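Putative pectin lyase (Geobacillus virus E2, PDB 7CHU) is the trimeric tailspike of a thermophilic bacteriophage, probably acting on host surface polysaccharide through a pectin-lyase-like parallel beta-helix during cell invasion. Local coordinates at residues Ile73-Val77 against Ile114-Pro118; Ile174-Asp180 against Leu200-Tyr206; Asn155-Val161 against Cys186-Lys192; Asn209-Glu215 against Lys237-Tyr243. All coordinates share one frame. Numbering follows the deposited sequence.

Interaction 1 (Ile73-Val77 against Ile114-Pro118)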
# COMPACT_ATOMS: atom_id res chain seq x y z
N ILE A 73 6.12 20.24 -24.82
CA ILE A 73 5.54 19.57 -23.66
C ILE A 73 4.74 18.34 -24.09
O ILE A 73 4.69 17.34 -23.37
CB ILE A 73 4.66 20.56 -22.87
CG1 ILE A 73 5.46 21.80 -22.51
CG2 ILE A 73 4.15 19.91 -21.59
CD1 ILE A 73 6.26 21.64 -21.23
N ALA A 74 4.11 18.39 -25.26
CA ALA A 74 3.24 17.30 -25.69
C ALA A 74 2.74 17.58 -27.09
O ALA A 74 2.67 18.73 -27.53
CB ALA A 74 2.04 17.13 -24.74
N VAL A 75 2.41 16.50 -27.80
CA VAL A 75 1.66 16.58 -29.04
C VAL A 75 0.19 16.62 -28.66
O VAL A 75 -0.32 15.67 -28.07
CB VAL A 75 1.97 15.40 -29.96
CG1 VAL A 75 1.14 15.49 -31.23
CG2 VAL A 75 3.45 15.38 -30.29
N ASN A 76 -0.48 17.72 -28.99
CA ASN A 76 -1.90 17.89 -28.75
C ASN A 76 -2.68 17.38 -29.95
O ASN A 76 -2.45 17.82 -31.08
CB ASN A 76 -2.21 19.37 -28.48
CG ASN A 76 -3.59 19.61 -27.89
OD1 ASN A 76 -4.58 19.11 -28.40
ND2 ASN A 76 -3.66 20.36 -26.79
N VAL A 77 -3.60 16.43 -29.71
CA VAL A 77 -4.39 15.88 -30.82
C VAL A 77 -5.18 16.97 -31.53
O VAL A 77 -5.51 16.83 -32.71
CB VAL A 77 -5.33 14.75 -30.33
CG1 VAL A 77 -4.52 13.60 -29.75
CG2 VAL A 77 -6.36 15.30 -29.31
N ILE A 114 4.51 12.61 -24.90
CA ILE A 114 3.10 12.59 -24.53
C ILE A 114 2.26 12.95 -25.74
O ILE A 114 2.60 13.89 -26.48
CB ILE A 114 2.80 13.55 -23.36
CG1 ILE A 114 3.46 13.08 -22.06
CG2 ILE A 114 1.29 13.74 -23.17
CD1 ILE A 114 3.12 13.97 -20.83
N VAL A 115 1.16 12.23 -25.94
CA VAL A 115 0.06 12.63 -26.81
C VAL A 115 -1.09 13.09 -25.91
O VAL A 115 -1.67 12.29 -25.17
CB VAL A 115 -0.39 11.49 -27.73
CG1 VAL A 115 -1.63 11.94 -28.53
CG2 VAL A 115 0.75 11.08 -28.66
N TYR A 116 -1.43 14.37 -25.98
CA TYR A 116 -2.33 14.97 -25.01
C TYR A 116 -3.71 15.17 -25.63
O TYR A 116 -3.82 15.70 -26.75
CB TYR A 116 -1.79 16.31 -24.52
CG TYR A 116 -2.78 16.93 -23.56
CD1 TYR A 116 -2.96 16.40 -22.29
CD2 TYR A 116 -3.56 18.01 -23.94
CE1 TYR A 116 -3.88 16.96 -21.40
CE2 TYR A 116 -4.49 18.57 -23.07
CZ TYR A 116 -4.64 18.05 -21.80
OH TYR A 116 -5.57 18.61 -20.93
N PHE A 117 -4.74 14.76 -24.90
CA PHE A 117 -6.14 14.85 -25.34
C PHE A 117 -6.84 15.87 -24.45
O PHE A 117 -7.14 15.55 -23.28
CB PHE A 117 -6.87 13.49 -25.23
CG PHE A 117 -6.34 12.39 -26.10
CD1 PHE A 117 -5.08 11.84 -25.87
CD2 PHE A 117 -7.13 11.84 -27.09
CE1 PHE A 117 -4.61 10.82 -26.67
CE2 PHE A 117 -6.67 10.81 -27.90
CZ PHE A 117 -5.40 10.29 -27.69
N PRO A 118 -7.16 17.07 -24.93
CA PRO A 118 -7.85 18.06 -24.09
C PRO A 118 -9.26 17.59 -23.76
O PRO A 118 -9.80 16.66 -24.37
CB PRO A 118 -7.89 19.34 -24.94
CG PRO A 118 -6.87 19.11 -26.06
CD PRO A 118 -6.86 17.61 -26.28
O HOH W 1 6.25 15.00 -24.78
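Val77 and Val115 form the apolar centre, their CG1 atoms 3.5 Å apart, where the first rungs of a right-handed parallel beta-helix begin. Val77 CG1 also sits 3.9 Å from the centroid of the Phe117 ring and almost on its normal, a CH-pi contact, while Val77 CG2 packs 3.8 Å from Pro118 CD. Branched and aromatic residues suit this buried place, which helix 91-99 lines with Ala97, Ile98 and Ile94; that helix connects the two parallel strands in a beta-alpha-beta unit. Across the strand pair, Ala74 is small enough to put its CB 3.8 Å from Ile114 CG2 and 3.9 Å from Tyr116 CB. The backbones are joined by Val75 N to Ile114 O (2.9 Å), Tyr116 N to Val75 O (2.7 Å) and Val77 N to Tyr116 O (3.1 Å). At the polar edge, Asn76 OD1 accepts from Lys78 N and ND2 bonds to Thr72 of the second subunit. Beyond the ladder, one water donates to Ile73 O at 3.1 Å and accepts from Ile114 N at 3.0 Å.

Interaction 2 (Ile174-Asp180 against Leu200-Tyr206)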
# COMPACT_ATOMS: atom_id res chain seq x y z
N ILE A 174 -1.23 5.17 -20.26
CA ILE A 174 -2.42 6.00 -20.34
C ILE A 174 -2.56 6.70 -18.99
O ILE A 174 -2.35 6.08 -17.95
CB ILE A 174 -3.69 5.16 -20.65
CG1 ILE A 174 -3.55 4.38 -21.97
CG2 ILE A 174 -4.94 6.05 -20.66
CD1 ILE A 174 -4.75 3.51 -22.30
N GLU A 175 -2.94 7.98 -19.02
CA GLU A 175 -3.20 8.74 -17.80
C GLU A 175 -4.39 9.65 -18.01
O GLU A 175 -4.53 10.25 -19.07
CB GLU A 175 -1.99 9.60 -17.37
CG GLU A 175 -0.67 8.87 -17.16
CD GLU A 175 0.50 9.86 -16.99
OE1 GLU A 175 0.28 10.95 -16.43
OE2 GLU A 175 1.63 9.58 -17.44
N LYS A 176 -5.26 9.72 -17.01
CA LYS A 176 -6.27 10.77 -16.90
C LYS A 176 -7.21 10.85 -18.11
O LYS A 176 -7.40 11.92 -18.71
CB LYS A 176 -5.58 12.12 -16.66
CG LYS A 176 -4.59 12.13 -15.54
CD LYS A 176 -5.32 12.02 -14.23
CE LYS A 176 -4.39 12.08 -13.01
NZ LYS A 176 -5.25 12.06 -11.77
N MET A 177 -7.88 9.74 -18.41
CA MET A 177 -8.90 9.71 -19.46
C MET A 177 -9.72 8.43 -19.31
O MET A 177 -9.31 7.49 -18.62
CB MET A 177 -8.27 9.79 -20.86
CG MET A 177 -7.65 8.48 -21.35
SD MET A 177 -7.12 8.55 -23.11
CE MET A 177 -5.86 9.77 -22.96
N CYS A 178 -10.90 8.42 -19.95
CA CYS A 178 -11.83 7.29 -19.93
C CYS A 178 -11.98 6.74 -21.34
O CYS A 178 -12.01 7.50 -22.32
CB CYS A 178 -13.24 7.69 -19.40
SG CYS A 178 -14.49 6.31 -19.22
N ILE A 179 -12.07 5.41 -21.46
CA ILE A 179 -12.53 4.75 -22.67
C ILE A 179 -13.92 4.20 -22.38
O ILE A 179 -14.09 3.36 -21.48
CB ILE A 179 -11.59 3.62 -23.12
CG1 ILE A 179 -10.28 4.20 -23.66
CG2 ILE A 179 -12.27 2.78 -24.22
CD1 ILE A 179 -9.24 4.52 -22.57
N ASP A 180 -14.92 4.66 -23.13
CA ASP A 180 -16.32 4.27 -22.94
C ASP A 180 -16.76 3.48 -24.17
O ASP A 180 -16.91 4.06 -25.26
CB ASP A 180 -17.19 5.50 -22.71
CG ASP A 180 -18.68 5.18 -22.57
OD1 ASP A 180 -19.10 3.99 -22.66
OD2 ASP A 180 -19.44 6.16 -22.37
N LEU A 200 -1.98 5.60 -15.03
CA LEU A 200 -2.46 6.31 -13.83
C LEU A 200 -3.87 6.86 -14.05
O LEU A 200 -4.09 7.60 -15.01
CB LEU A 200 -1.51 7.45 -13.44
CG LEU A 200 -1.92 8.32 -12.24
CD1 LEU A 200 -1.97 7.49 -10.94
CD2 LEU A 200 -0.98 9.54 -12.07
N ASP A 201 -4.79 6.54 -13.15
CA ASP A 201 -6.12 7.18 -13.11
C ASP A 201 -6.76 7.22 -14.50
O ASP A 201 -6.91 8.26 -15.13
CB ASP A 201 -6.00 8.60 -12.54
CG ASP A 201 -5.56 8.62 -11.06
OD1 ASP A 201 -5.74 7.59 -10.35
OD2 ASP A 201 -5.02 9.67 -10.62
N PHE A 202 -7.11 6.04 -15.00
CA PHE A 202 -7.82 5.98 -16.26
C PHE A 202 -8.95 4.99 -16.12
O PHE A 202 -8.91 4.11 -15.26
CB PHE A 202 -6.89 5.63 -17.43
CG PHE A 202 -6.52 4.16 -17.57
CD1 PHE A 202 -5.56 3.60 -16.78
CD2 PHE A 202 -7.09 3.38 -18.56
CE1 PHE A 202 -5.19 2.27 -16.94
CE2 PHE A 202 -6.72 2.06 -18.73
CZ PHE A 202 -5.76 1.50 -17.91
N GLY A 203 -9.99 5.19 -16.92
CA GLY A 203 -11.21 4.40 -16.82
C GLY A 203 -11.46 3.60 -18.08
O GLY A 203 -11.12 4.04 -19.18
N VAL A 204 -12.02 2.41 -17.92
CA VAL A 204 -12.46 1.57 -19.02
C VAL A 204 -13.83 1.04 -18.62
O VAL A 204 -13.95 0.30 -17.64
CB VAL A 204 -11.50 0.41 -19.31
CG1 VAL A 204 -12.03 -0.41 -20.47
CG2 VAL A 204 -10.11 0.94 -19.68
N ARG A 205 -14.87 1.46 -19.34
CA ARG A 205 -16.23 1.20 -18.91
C ARG A 205 -17.11 0.88 -20.10
O ARG A 205 -16.93 1.43 -21.19
CB ARG A 205 -16.80 2.40 -18.13
CG ARG A 205 -15.96 2.81 -16.90
CD ARG A 205 -16.56 4.03 -16.19
NE ARG A 205 -17.77 3.66 -15.46
CZ ARG A 205 -18.72 4.50 -15.06
NH1 ARG A 205 -18.61 5.81 -15.31
NH2 ARG A 205 -19.77 4.03 -14.40
N TYR A 206 -18.08 -0.01 -19.88
CA TYR A 206 -19.15 -0.30 -20.85
C TYR A 206 -18.62 -0.90 -22.14
O TYR A 206 -19.18 -0.67 -23.22
CB TYR A 206 -19.99 0.95 -21.14
CG TYR A 206 -20.62 1.54 -19.92
CD1 TYR A 206 -21.73 0.93 -19.32
CD2 TYR A 206 -20.12 2.70 -19.34
CE1 TYR A 206 -22.32 1.47 -18.19
CE2 TYR A 206 -20.70 3.24 -18.20
CZ TYR A 206 -21.80 2.62 -17.63
OH TYR A 206 -22.38 3.15 -16.51
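Backbone hydrogen bonds make these segments successive rungs of a parallel beta-helix, with the short axes of strands 177-180 and 202-205 4.6 Å apart and 9° from parallel. Before the corner, Leu200 N donates to Ile174 O (3.0 Å) and Lys176 N to Leu200 O (3.1 Å). After it, Gly203 N to Met177 O (2.9 Å), Ile179 N to Gly203 O (2.8 Å) and Arg205 N to Ile179 O (3.0 Å) continue the ladder. Lys176 and Asp201 both have positive phi and psi, so the two segments turn the corner together and one rung stays in step with the next.

The charged contact lies at this bend: Lys176 NZ forms a salt bridge with Asp201 OD2 at 2.7 Å. A long, flexible lysine can reach back to the acid although its CA-to-CB bond points away. Asp201 OD1 has a second partner, Arg198 of the second subunit, which ties the corner to the trimer.

Apolar packing is supplied by Ile174, whose CG2 lies 3.8 Å from Phe202 CB and whose CB stands over a face of the Phe202 ring. Gly203, beside Cys178, adds no side chain to the other face.

Within the fold, Ile174, Met177 and Ile179 pack against strand 156-160, Val204 meets Val189 of strand 187-195, and Phe202 rests on Ile222 and Leu225 of strand 220-228.

Interaction 3 (Asn155-Val161 against Cys186-Lys192)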
# COMPACT_ATOMS: atom_id res chain seq x y z
N ASN A 155 -12.55 -5.42 -31.87
CA ASN A 155 -11.23 -4.81 -31.80
C ASN A 155 -11.12 -3.89 -30.59
O ASN A 155 -12.14 -3.44 -30.05
CB ASN A 155 -10.92 -4.00 -33.06
CG ASN A 155 -10.23 -4.83 -34.14
OD1 ASN A 155 -9.79 -5.95 -33.89
ND2 ASN A 155 -10.15 -4.28 -35.35
N PRO A 156 -9.90 -3.59 -30.15
CA PRO A 156 -9.73 -2.61 -29.07
C PRO A 156 -9.84 -1.18 -29.57
O PRO A 156 -9.67 -0.91 -30.75
CB PRO A 156 -8.31 -2.90 -28.55
CG PRO A 156 -7.61 -3.58 -29.69
CD PRO A 156 -8.66 -4.34 -30.43
N VAL A 157 -10.18 -0.28 -28.64
CA VAL A 157 -10.15 1.15 -28.94
C VAL A 157 -8.71 1.61 -29.09
O VAL A 157 -8.32 2.21 -30.10
CB VAL A 157 -10.88 1.95 -27.85
CG1 VAL A 157 -10.86 3.43 -28.18
CG2 VAL A 157 -12.31 1.51 -27.72
N PHE A 158 -7.87 1.29 -28.10
CA PHE A 158 -6.43 1.53 -28.15
C PHE A 158 -5.73 0.18 -28.11
O PHE A 158 -5.84 -0.54 -27.12
CB PHE A 158 -5.96 2.38 -26.97
CG PHE A 158 -6.41 3.80 -27.01
CD1 PHE A 158 -6.16 4.60 -28.12
CD2 PHE A 158 -7.07 4.36 -25.92
CE1 PHE A 158 -6.57 5.93 -28.14
CE2 PHE A 158 -7.48 5.68 -25.93
CZ PHE A 158 -7.23 6.46 -27.04
N GLU A 159 -4.94 -0.11 -29.15
CA GLU A 159 -4.10 -1.30 -29.20
C GLU A 159 -2.64 -0.89 -29.03
O GLU A 159 -2.08 -0.20 -29.89
CB GLU A 159 -4.30 -2.06 -30.53
CG GLU A 159 -3.58 -3.42 -30.56
CD GLU A 159 -3.57 -4.10 -31.96
OE1 GLU A 159 -3.49 -3.41 -33.00
OE2 GLU A 159 -3.61 -5.35 -32.02
N PHE A 160 -2.02 -1.33 -27.93
CA PHE A 160 -0.58 -1.19 -27.70
C PHE A 160 0.03 -2.55 -28.00
O PHE A 160 -0.25 -3.53 -27.30
CB PHE A 160 -0.25 -0.78 -26.25
CG PHE A 160 -0.76 0.58 -25.82
CD1 PHE A 160 -2.09 0.74 -25.44
CD2 PHE A 160 0.09 1.68 -25.76
CE1 PHE A 160 -2.56 1.99 -25.03
CE2 PHE A 160 -0.36 2.92 -25.35
CZ PHE A 160 -1.70 3.08 -25.00
N VAL A 161 0.89 -2.62 -29.02
CA VAL A 161 1.57 -3.86 -29.39
C VAL A 161 2.78 -3.45 -30.22
O VAL A 161 2.67 -2.50 -31.01
CB VAL A 161 0.64 -4.80 -30.18
CG1 VAL A 161 0.21 -4.18 -31.53
CG2 VAL A 161 1.27 -6.17 -30.44
N CYS A 186 -16.43 -4.15 -28.27
CA CYS A 186 -15.06 -3.68 -28.42
C CYS A 186 -14.30 -3.97 -27.13
O CYS A 186 -14.90 -4.10 -26.07
CB CYS A 186 -14.99 -2.19 -28.77
SG CYS A 186 -15.60 -1.10 -27.44
N ILE A 187 -12.98 -4.11 -27.25
CA ILE A 187 -12.07 -4.11 -26.10
C ILE A 187 -11.73 -2.65 -25.80
O ILE A 187 -11.55 -1.85 -26.72
CB ILE A 187 -10.81 -4.94 -26.41
CG1 ILE A 187 -11.18 -6.42 -26.62
CG2 ILE A 187 -9.74 -4.76 -25.29
CD1 ILE A 187 -10.10 -7.22 -27.34
N GLY A 188 -11.66 -2.28 -24.52
CA GLY A 188 -11.32 -0.91 -24.22
C GLY A 188 -9.88 -0.62 -24.55
O GLY A 188 -9.57 0.25 -25.38
N VAL A 189 -8.98 -1.37 -23.92
CA VAL A 189 -7.55 -1.19 -24.09
C VAL A 189 -6.94 -2.57 -24.20
O VAL A 189 -7.25 -3.45 -23.39
CB VAL A 189 -6.91 -0.43 -22.91
CG1 VAL A 189 -5.38 -0.40 -23.04
CG2 VAL A 189 -7.50 0.97 -22.77
N SER A 190 -6.07 -2.75 -25.19
CA SER A 190 -5.33 -3.99 -25.38
C SER A 190 -3.85 -3.73 -25.22
O SER A 190 -3.31 -2.83 -25.88
CB SER A 190 -5.60 -4.58 -26.76
OG SER A 190 -5.00 -5.85 -26.89
N LEU A 191 -3.19 -4.55 -24.41
CA LEU A 191 -1.76 -4.46 -24.13
C LEU A 191 -1.11 -5.80 -24.46
O LEU A 191 -1.57 -6.85 -24.00
CB LEU A 191 -1.48 -4.10 -22.65
CG LEU A 191 -2.19 -2.89 -22.01
CD1 LEU A 191 -1.72 -2.66 -20.54
CD2 LEU A 191 -1.98 -1.61 -22.83
N LYS A 192 -0.03 -5.78 -25.25
CA LYS A 192 0.61 -7.02 -25.64
C LYS A 192 2.10 -6.80 -25.84
O LYS A 192 2.48 -5.86 -26.55
CB LYS A 192 0.01 -7.59 -26.94
CG LYS A 192 0.69 -8.87 -27.43
CD LYS A 192 -0.11 -9.53 -28.54
CE LYS A 192 0.56 -10.79 -29.03
NZ LYS A 192 -0.33 -11.55 -29.97
O HOH W 2 -2.34 -5.47 -27.73
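Cys186 opens the second segment with its SG 4.2 Å from Val157 CG2, a sulfur-to-methyl contact suited to a buried site. At Ile187 the parallel pairing characteristic of beta-helix rungs begins: its N donates to Asn155 O (3.0 Å), and its O accepts from Val157 N (2.8 Å). Ile187 CB also packs 3.9 Å from Pro156 CB; proline fits here because Pro156 CA, not a backbone NH, faces Ile187 O (3.1 Å). Gly188 lies at the corner, where the chain bends alongside Val157, and its O receives weak bonds from Val157 N and Phe158 N (both 3.4 Å).

Val189 resumes the strand and turns a branched apolar side chain to the face shared by Phe158 and Phe160, its CG1 4.2 Å from Phe160 CE1. Ser190 points to the opposite face, which also carries Pro156 and Glu159. Its N donates to Phe158 O (2.9 Å) and its O accepts from Phe160 N (2.8 Å), while Ser190 CB touches Pro156 CB at 3.7 Å. Leu191 returns to the aromatic face, with CD2 3.5 Å from Phe160 CD1. Lys192 ends with a weak bond from its N to Phe160 O (3.1 Å), and its CB lies 4.0 Å from Val161 CG2.

The aromatic face is therefore held by hydrocarbon packing; the other mixes Pro156 contacts with a water 2.8 Å from Ser190 OG that donates to Phe160 O at 2.9 Å.

Interaction 4 (Asn209-Glu215 against Lys237-Tyr243)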
# COMPACT_ATOMS: atom_id res chain seq x y z
N ASN A 209 -16.73 -6.45 -24.95
CA ASN A 209 -15.65 -7.42 -25.00
C ASN A 209 -14.84 -7.24 -23.71
O ASN A 209 -15.35 -6.69 -22.73
CB ASN A 209 -14.85 -7.22 -26.29
CG ASN A 209 -14.25 -8.51 -26.82
OD1 ASN A 209 -13.32 -9.06 -26.24
ND2 ASN A 209 -14.76 -8.97 -27.96
N HIS A 210 -13.60 -7.72 -23.65
CA HIS A 210 -12.77 -7.48 -22.47
C HIS A 210 -12.64 -5.98 -22.25
O HIS A 210 -12.61 -5.19 -23.20
CB HIS A 210 -11.38 -8.09 -22.64
CG HIS A 210 -11.35 -9.56 -22.88
ND1 HIS A 210 -11.98 -10.48 -22.05
CD2 HIS A 210 -10.71 -10.29 -23.83
CE1 HIS A 210 -11.74 -11.70 -22.50
NE2 HIS A 210 -10.96 -11.61 -23.56
N GLY A 211 -12.58 -5.57 -20.99
CA GLY A 211 -12.36 -4.16 -20.69
C GLY A 211 -10.92 -3.82 -20.98
O GLY A 211 -10.61 -2.95 -21.80
N LEU A 212 -10.02 -4.54 -20.32
CA LEU A 212 -8.58 -4.39 -20.49
C LEU A 212 -8.04 -5.78 -20.80
O LEU A 212 -8.21 -6.71 -20.00
CB LEU A 212 -7.94 -3.79 -19.23
CG LEU A 212 -6.43 -3.70 -19.08
CD1 LEU A 212 -5.88 -2.73 -20.13
CD2 LEU A 212 -6.07 -3.24 -17.67
N TYR A 213 -7.48 -5.96 -21.99
CA TYR A 213 -6.88 -7.23 -22.39
C TYR A 213 -5.37 -7.11 -22.30
O TYR A 213 -4.79 -6.11 -22.76
CB TYR A 213 -7.30 -7.62 -23.81
CG TYR A 213 -6.65 -8.90 -24.30
CD1 TYR A 213 -7.11 -10.15 -23.87
CD2 TYR A 213 -5.56 -8.86 -25.15
CE1 TYR A 213 -6.50 -11.31 -24.29
CE2 TYR A 213 -4.94 -10.03 -25.57
CZ TYR A 213 -5.42 -11.24 -25.14
OH TYR A 213 -4.81 -12.40 -25.56
N ILE A 214 -4.74 -8.10 -21.69
CA ILE A 214 -3.32 -8.05 -21.34
C ILE A 214 -2.71 -9.39 -21.72
O ILE A 214 -3.15 -10.43 -21.23
CB ILE A 214 -3.12 -7.75 -19.83
CG1 ILE A 214 -3.65 -6.35 -19.48
CG2 ILE A 214 -1.65 -7.87 -19.41
CD1 ILE A 214 -3.62 -6.04 -17.96
N GLU A 215 -1.71 -9.37 -22.60
CA GLU A 215 -1.06 -10.60 -23.06
C GLU A 215 0.44 -10.40 -23.05
O GLU A 215 0.95 -9.51 -23.72
CB GLU A 215 -1.52 -10.99 -24.46
CG GLU A 215 -0.78 -12.22 -24.98
CD GLU A 215 -1.17 -12.61 -26.42
OE1 GLU A 215 -0.33 -13.19 -27.13
OE2 GLU A 215 -2.32 -12.34 -26.83
N LYS A 237 -15.90 -13.04 -21.83
CA LYS A 237 -15.21 -11.74 -21.79
C LYS A 237 -15.33 -11.13 -20.40
O LYS A 237 -16.39 -11.21 -19.76
CB LYS A 237 -15.80 -10.78 -22.83
CG LYS A 237 -15.89 -11.36 -24.23
CD LYS A 237 -14.55 -11.89 -24.73
CE LYS A 237 -14.69 -12.47 -26.15
NZ LYS A 237 -13.46 -13.18 -26.55
N HIS A 238 -14.24 -10.50 -19.93
CA HIS A 238 -14.10 -10.13 -18.52
C HIS A 238 -13.57 -8.70 -18.37
O HIS A 238 -13.19 -8.04 -19.33
CB HIS A 238 -13.20 -11.16 -17.81
CG HIS A 238 -13.69 -12.57 -17.96
ND1 HIS A 238 -14.71 -13.09 -17.20
CD2 HIS A 238 -13.34 -13.56 -18.83
CE1 HIS A 238 -14.95 -14.34 -17.56
NE2 HIS A 238 -14.13 -14.65 -18.55
N GLY A 239 -13.62 -8.20 -17.12
CA GLY A 239 -13.20 -6.83 -16.88
C GLY A 239 -11.74 -6.60 -17.23
O GLY A 239 -11.41 -5.67 -17.97
N VAL A 240 -10.86 -7.44 -16.70
CA VAL A 240 -9.44 -7.47 -17.05
C VAL A 240 -9.09 -8.92 -17.35
O VAL A 240 -9.37 -9.80 -16.53
CB VAL A 240 -8.55 -6.94 -15.91
CG1 VAL A 240 -7.06 -7.00 -16.33
CG2 VAL A 240 -8.94 -5.54 -15.53
N TYR A 241 -8.52 -9.18 -18.52
CA TYR A 241 -8.14 -10.54 -18.92
C TYR A 241 -6.63 -10.56 -19.09
O TYR A 241 -6.09 -9.84 -19.94
CB TYR A 241 -8.86 -10.93 -20.21
CG TYR A 241 -8.83 -12.42 -20.53
CD1 TYR A 241 -7.73 -13.02 -21.16
CD2 TYR A 241 -9.93 -13.23 -20.24
CE1 TYR A 241 -7.72 -14.41 -21.45
CE2 TYR A 241 -9.92 -14.61 -20.54
CZ TYR A 241 -8.82 -15.18 -21.13
OH TYR A 241 -8.86 -16.52 -21.42
N ILE A 242 -5.95 -11.37 -18.29
CA ILE A 242 -4.49 -11.43 -18.29
C ILE A 242 -4.08 -12.80 -18.81
O ILE A 242 -4.33 -13.82 -18.15
CB ILE A 242 -3.91 -11.18 -16.88
CG1 ILE A 242 -4.33 -9.77 -16.40
CG2 ILE A 242 -2.39 -11.34 -16.94
CD1 ILE A 242 -4.25 -9.53 -14.85
N TYR A 243 -3.46 -12.84 -19.99
CA TYR A 243 -3.10 -14.06 -20.70
C TYR A 243 -1.58 -14.21 -20.75
O TYR A 243 -0.86 -13.23 -20.91
CB TYR A 243 -3.70 -14.01 -22.12
CG TYR A 243 -3.54 -15.24 -22.99
CD1 TYR A 243 -3.65 -16.53 -22.45
CD2 TYR A 243 -3.33 -15.12 -24.35
CE1 TYR A 243 -3.52 -17.66 -23.26
CE2 TYR A 243 -3.20 -16.24 -25.17
CZ TYR A 243 -3.29 -17.51 -24.62
OH TYR A 243 -3.18 -18.62 -25.43
O HOH W 3 -11.70 -10.78 -27.14
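Strands 212-215 and 240-243 run parallel, their short axes 4.6 Å apart and 8° from alignment, and pair residue for residue from Leu212 with Val240 to Glu215 with Tyr243. Gly211 N donates to His238 O (3.0 Å) and Leu212 N to Gly239 O (3.0 Å). The ladder continues with Tyr241 N to Leu212 O (2.9 Å), Ile214 N to Tyr241 O (2.8 Å) and Tyr243 N to Ile214 O (2.7 Å). Gly211 suits its place because a CB there would collide with Gly239 O.

Equivalent residues thus align between successive rungs of the parallel beta-helix. On one face Ile214 CD1 approaches Val240 CG1 (3.9 Å) and Ile242 CG1 (4.1 Å), making an aliphatic ladder against which Leu253 and Phe255 of strand 251-256, in another sheet, pack. On the other face Tyr213 CE1 lies 3.8 Å from Tyr241 CD1, and Tyr213 OH donates to Glu215 OE2 at 2.8 Å. His210 serves both chemistries: its ND1 accepts from His238 N (3.1 Å), and its ring is sandwiched by CH-pi contacts from Lys237 CD and Tyr241 CB, 3.8 and 3.7 Å from its centroid. A water donates to Asn209 OD1 at 2.5 Å and accepts from Lys237 NZ at 3.0 Å.

From the N terminus, interaction 1 closes the first loop, which contains helix 91-99, and pairs the opening strands of the beta-helix. Interaction 3 opens next, at 155-161, and interaction 2 opens before it closes, so the two cross: their segments alternate as the chain winds, and each pairs a different side of adjacent coils. They meet inside, where Ile174 and Ile179 pack on Val157, Phe160 and Val189. Interaction 4 follows in series and adds another coil, strand 212-215 probably hydrogen-bonding to strand 187-195 through Leu191, Tyr213 and Glu215. Phe117 reaches Met177 and Phe158, joining interaction 1 to interactions 2 and 3; interactions 1 and 4 stay about 15 Å apart at their nearest atoms.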